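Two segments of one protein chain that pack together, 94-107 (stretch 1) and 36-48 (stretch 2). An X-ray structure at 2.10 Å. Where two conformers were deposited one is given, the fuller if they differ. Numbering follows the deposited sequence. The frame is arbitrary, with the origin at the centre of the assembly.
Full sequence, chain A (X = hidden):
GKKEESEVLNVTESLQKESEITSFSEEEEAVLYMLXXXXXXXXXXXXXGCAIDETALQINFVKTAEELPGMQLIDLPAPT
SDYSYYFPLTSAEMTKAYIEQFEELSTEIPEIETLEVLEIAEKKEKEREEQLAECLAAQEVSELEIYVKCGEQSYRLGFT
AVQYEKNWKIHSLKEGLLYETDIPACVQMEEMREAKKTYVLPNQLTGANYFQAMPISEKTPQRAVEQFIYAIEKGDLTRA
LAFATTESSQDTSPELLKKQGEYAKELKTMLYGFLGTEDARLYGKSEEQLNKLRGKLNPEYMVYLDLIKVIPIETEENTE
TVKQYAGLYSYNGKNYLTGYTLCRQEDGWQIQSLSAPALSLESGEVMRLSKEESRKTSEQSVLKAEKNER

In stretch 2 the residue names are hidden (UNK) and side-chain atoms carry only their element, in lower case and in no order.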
# COMPACT_ATOMS: atom_id res chain seq x y z
N MSE A 94 1.47 0.34 -1.57
CA MSE A 94 2.44 0.97 -2.45
C MSE A 94 1.85 2.19 -3.08
O MSE A 94 2.49 3.24 -3.11
CB MSE A 94 2.90 -0.02 -3.51
CG MSE A 94 3.85 -1.05 -2.90
SE MSE A 94 4.65 -2.07 -4.38
CE MSE A 94 6.01 -0.70 -4.75
N THR A 95 0.61 2.07 -3.55
CA THR A 95 -0.13 3.18 -4.14
C THR A 95 -0.21 4.37 -3.17
O THR A 95 0.09 5.50 -3.55
CB THR A 95 -1.53 2.71 -4.61
OG1 THR A 95 -1.37 1.62 -5.52
CG2 THR A 95 -2.28 3.80 -5.34
N LYS A 96 -0.54 4.13 -1.91
CA LYS A 96 -0.50 5.20 -0.90
C LYS A 96 0.88 5.85 -0.79
O LYS A 96 1.00 7.07 -0.77
CB LYS A 96 -0.95 4.68 0.45
CG LYS A 96 -0.80 5.66 1.62
CD LYS A 96 -1.00 4.88 2.89
CE LYS A 96 -1.33 5.77 4.07
NZ LYS A 96 -0.15 6.51 4.55
N ALA A 97 1.93 5.02 -0.75
CA ALA A 97 3.29 5.53 -0.59
C ALA A 97 3.66 6.43 -1.77
O ALA A 97 4.24 7.49 -1.56
CB ALA A 97 4.30 4.39 -0.44
N TYR A 98 3.28 6.02 -2.98
CA TYR A 98 3.52 6.85 -4.18
C TYR A 98 2.72 8.18 -4.19
O TYR A 98 3.24 9.20 -4.63
CB TYR A 98 3.25 6.07 -5.47
CG TYR A 98 4.35 5.11 -5.85
CD1 TYR A 98 5.64 5.57 -6.06
CD2 TYR A 98 4.11 3.75 -6.00
CE1 TYR A 98 6.66 4.70 -6.41
CE2 TYR A 98 5.12 2.87 -6.35
CZ TYR A 98 6.40 3.35 -6.55
OH TYR A 98 7.44 2.50 -6.90
N ILE A 99 1.49 8.14 -3.70
CA ILE A 99 0.68 9.35 -3.59
C ILE A 99 1.39 10.34 -2.69
O ILE A 99 1.46 11.52 -2.99
CB ILE A 99 -0.76 9.06 -3.10
CG1 ILE A 99 -1.52 8.29 -4.19
CG2 ILE A 99 -1.50 10.36 -2.80
CD1 ILE A 99 -2.81 7.62 -3.76
N GLU A 100 1.94 9.84 -1.59
CA GLU A 100 2.63 10.70 -0.65
C GLU A 100 3.92 11.28 -1.18
O GLU A 100 4.23 12.43 -0.90
CB GLU A 100 2.86 9.97 0.65
CG GLU A 100 1.55 9.84 1.37
CD GLU A 100 1.62 8.87 2.50
OE1 GLU A 100 2.54 8.04 2.49
OE2 GLU A 100 0.72 8.94 3.37
N GLN A 101 4.66 10.51 -1.98
CA GLN A 101 5.80 11.07 -2.69
C GLN A 101 5.33 12.19 -3.61
O GLN A 101 5.88 13.28 -3.58
CB GLN A 101 6.54 10.02 -3.50
CG GLN A 101 7.19 8.96 -2.65
CD GLN A 101 8.40 8.33 -3.30
OE1 GLN A 101 8.43 8.14 -4.52
NE2 GLN A 101 9.40 8.01 -2.50
N PHE A 102 4.29 11.90 -4.39
CA PHE A 102 3.75 12.87 -5.32
C PHE A 102 3.34 14.15 -4.58
O PHE A 102 3.74 15.24 -4.97
CB PHE A 102 2.56 12.27 -6.06
CG PHE A 102 1.98 13.18 -7.10
CD1 PHE A 102 2.52 13.23 -8.37
CD2 PHE A 102 0.86 13.96 -6.82
CE1 PHE A 102 1.97 14.05 -9.34
CE2 PHE A 102 0.31 14.79 -7.77
CZ PHE A 102 0.86 14.82 -9.04
N GLU A 103 2.57 14.00 -3.51
CA GLU A 103 2.07 15.16 -2.75
C GLU A 103 3.22 15.96 -2.14
O GLU A 103 3.24 17.19 -2.23
CB GLU A 103 1.07 14.72 -1.68
CG GLU A 103 -0.25 14.23 -2.26
CD GLU A 103 -1.19 13.63 -1.20
OE1 GLU A 103 -0.73 13.33 -0.09
OE2 GLU A 103 -2.39 13.45 -1.48
N GLU A 104 4.18 15.26 -1.54
CA GLU A 104 5.34 15.91 -0.94
C GLU A 104 6.11 16.78 -1.95
O GLU A 104 6.35 17.97 -1.69
CB GLU A 104 6.26 14.88 -0.31
CG GLU A 104 7.46 15.48 0.41
CD GLU A 104 8.31 14.45 1.11
OE1 GLU A 104 7.87 13.29 1.29
OE2 GLU A 104 9.44 14.81 1.51
N LEU A 105 6.49 16.21 -3.10
CA LEU A 105 7.20 16.99 -4.13
C LEU A 105 6.36 18.14 -4.65
O LEU A 105 6.90 19.20 -4.98
CB LEU A 105 7.61 16.12 -5.32
CG LEU A 105 8.96 15.40 -5.29
CD1 LEU A 105 8.98 14.30 -4.22
CD2 LEU A 105 9.25 14.81 -6.66
N SER A 106 5.06 17.93 -4.76
CA SER A 106 4.13 18.98 -5.21
C SER A 106 4.06 20.11 -4.18
O SER A 106 3.80 21.24 -4.54
CB SER A 106 2.73 18.41 -5.45
OG SER A 106 2.70 17.61 -6.63
N THR A 107 4.29 19.78 -2.91
CA THR A 107 4.33 20.78 -1.85
C THR A 107 5.70 21.44 -1.79
O THR A 107 5.79 22.66 -1.76
CB THR A 107 4.02 20.14 -0.48
OG1 THR A 107 2.64 19.81 -0.41
CG2 THR A 107 4.36 21.08 0.68
N UNK A 36 6.25 15.37 -16.32
CA UNK A 36 5.01 15.91 -16.91
C UNK A 36 3.81 15.73 -15.98
O UNK A 36 3.02 16.66 -15.78
c UNK A 36 4.70 15.22 -18.22
o UNK A 36 3.41 15.59 -18.64
N UNK A 37 3.66 14.53 -15.44
CA UNK A 37 2.56 14.25 -14.52
C UNK A 37 2.55 15.28 -13.40
O UNK A 37 1.52 15.88 -13.13
c UNK A 37 2.69 12.85 -13.95
N UNK A 38 3.72 15.48 -12.78
CA UNK A 38 3.87 16.46 -11.71
C UNK A 38 3.56 17.87 -12.19
O UNK A 38 2.92 18.64 -11.48
c UNK A 38 5.13 15.27 -8.90
c UNK A 38 5.63 15.17 -10.33
c UNK A 38 7.12 14.88 -10.34
c UNK A 38 5.29 16.42 -11.14
N UNK A 39 4.00 18.20 -13.39
CA UNK A 39 3.73 19.51 -13.96
C UNK A 39 2.23 19.75 -14.09
O UNK A 39 1.75 20.85 -13.81
n UNK A 39 5.78 23.29 -17.18
c UNK A 39 4.92 20.98 -17.36
c UNK A 39 4.95 22.36 -17.99
c UNK A 39 4.32 21.01 -15.96
c UNK A 39 4.39 19.63 -15.34
N UNK A 40 1.50 18.71 -14.52
CA UNK A 40 0.06 18.81 -14.77
C UNK A 40 -0.75 18.44 -13.54
O UNK A 40 -1.96 18.27 -13.64
c UNK A 40 0.12 16.95 -18.17
c UNK A 40 0.34 17.37 -19.61
c UNK A 40 0.40 18.09 -17.21
c UNK A 40 -0.34 17.87 -15.91
n UNK A 40 1.77 17.29 -20.01
N UNK A 41 -0.09 18.29 -12.40
CA UNK A 41 -0.75 17.86 -11.17
C UNK A 41 -1.75 16.70 -11.44
O UNK A 41 -2.87 16.71 -10.95
c UNK A 41 -1.95 18.74 -9.10
n UNK A 41 -2.94 19.50 -8.66
c UNK A 41 -1.43 19.06 -10.50
o UNK A 41 -1.48 17.82 -8.42
N UNK A 42 -1.32 15.72 -12.23
CA UNK A 42 -2.20 14.62 -12.65
C UNK A 42 -1.79 13.33 -11.96
O UNK A 42 -0.86 12.65 -12.38
c UNK A 42 -3.17 13.41 -14.69
c UNK A 42 -2.17 14.45 -14.18
o UNK A 42 -3.62 12.57 -13.89
o UNK A 42 -3.48 13.42 -15.90
N UNK A 43 -2.51 13.01 -10.89
CA UNK A 43 -2.18 11.89 -10.04
C UNK A 43 -2.30 10.58 -10.80
O UNK A 43 -1.44 9.70 -10.71
c UNK A 43 -1.55 10.80 -7.22
c UNK A 43 -4.02 10.67 -6.81
c UNK A 43 -2.92 10.69 -7.86
c UNK A 43 -3.11 11.86 -8.83
N UNK A 44 -3.39 10.46 -11.55
CA UNK A 44 -3.65 9.24 -12.30
C UNK A 44 -2.46 8.94 -13.20
O UNK A 44 -1.91 7.82 -13.16
c UNK A 44 -4.94 9.39 -13.12
c UNK A 44 -5.18 8.22 -14.02
o UNK A 44 -5.59 7.16 -13.50
o UNK A 44 -4.93 8.34 -15.25
N UNK A 45 -2.07 9.94 -13.99
CA UNK A 45 -0.93 9.83 -14.89
C UNK A 45 0.32 9.38 -14.16
O UNK A 45 0.99 8.45 -14.60
c UNK A 45 -0.74 11.17 -15.61
c UNK A 45 0.30 11.07 -16.70
se UNK A 45 0.63 12.87 -17.42
c UNK A 45 2.13 12.33 -18.57
N UNK A 46 0.60 10.02 -13.03
CA UNK A 46 1.78 9.74 -12.20
C UNK A 46 1.85 8.30 -11.73
O UNK A 46 2.90 7.67 -11.84
c UNK A 46 1.80 10.66 -10.97
N UNK A 47 0.74 7.80 -11.19
CA UNK A 47 0.66 6.43 -10.70
C UNK A 47 1.05 5.39 -11.75
O UNK A 47 1.78 4.45 -11.46
c UNK A 47 -1.04 6.78 -8.83
c UNK A 47 -0.75 6.13 -10.20
c UNK A 47 -2.50 6.62 -8.45
c UNK A 47 -0.14 6.20 -7.77
N UNK A 48 0.56 5.58 -12.97
CA UNK A 48 0.83 4.67 -14.07
C UNK A 48 2.33 4.59 -14.42
O UNK A 48 2.78 3.57 -14.96
c UNK A 48 -1.47 5.03 -15.08
n UNK A 48 -5.75 5.20 -16.47
c UNK A 48 -4.44 5.25 -16.68
c UNK A 48 -2.22 6.05 -15.92
n UNK A 48 -3.93 4.66 -17.76
n UNK A 48 -3.67 5.90 -15.81
c UNK A 48 0.03 5.11 -15.30

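Position 36 carries one carbon and then one oxygen, too far from stretch 1 to touch it: Ser 36. Position 37 has a single side-chain carbon, and it is the backbone that meets stretch 1, with its O 4.2 Å from Phe 102 CE1, at the ring edge; this is Ala 37.

Position 38 has four carbons forked at the second, and its end carbons reach Phe 102, Leu 105 and Ser 106; this is Leu 38. Its CA-to-CB bond points sideways, but the end of the side chain comes nearer: Leu 38 CD2 lies 3.4 Å from Phe 102 CD1 and 4.1 Å from Ser 106 OG, while Leu 38 CD1 is 4.3 Å from Leu 105 CD2.

Positions 39 and 40 each show four carbons in a row ending in nitrogen, and the CA-to-CB bond of each points away: Lys 39 and Lys 40. Lys 40 is the first residue to leave the helix, and its NZ donates to Ser 36 OG at 2.7 Å.

At position 41 two carbons end in one oxygen and one nitrogen, and the oxygen meets the edge of the Phe 102 ring; this is Asn 41. Its phi and psi are both positive, 42° and 45°, which suits asparagine in a turn; Asn 41 OD1 lies 3.6 Å from Phe 102 CE2.

Position 42 has two carbons, the second with two oxygens, and its CA-to-CB bond points away from stretch 1. It is Asp 42, the N-cap of the next helix: OD1 accepts from the backbone N of position 45 at 3.1 Å, nearly straight.

Position 43 is another four-carbon fork, an end carbon touching Ile 99 and Phe 102: Leu 43, whose CD1 lies 3.9 Å from Ile 99 CG1 and 4.0 Å from Phe 102 CD2. Position 44, two carbons with two oxygens on the second, is Asp 44, out of reach. Position 45, two carbons, selenium and a carbon unbranched, is selenomethionine, Met 45, also out of reach.

Position 46 has one carbon, pointing toward stretch 1 and 3.7 Å from Phe 102 CD1: Ala 46. Position 47 forks like 38, an end carbon touching Thr 95 and Tyr 98; Leu 47 CD2 is 4.0 Å from Thr 95 CG2 and 4.1 Å from Tyr 98 CB. Position 48, three carbons, a nitrogen and a carbon bearing two more nitrogens, is Arg 48, salt-bridged through NE to Asp 44 OD2 at 2.8 Å.

The contact works as a knob in a hole. Phe 102 enters a pocket of Ala 37, Leu 38, Leu 43 and Ala 46, drawn from both helices, while the turn adds Asn 41 OD1 at the ring edge. Leucines extend the packing along stretch 1, and no hydrogen bond crosses.

Stretch 2 36-48: SALKKNDLDMALR
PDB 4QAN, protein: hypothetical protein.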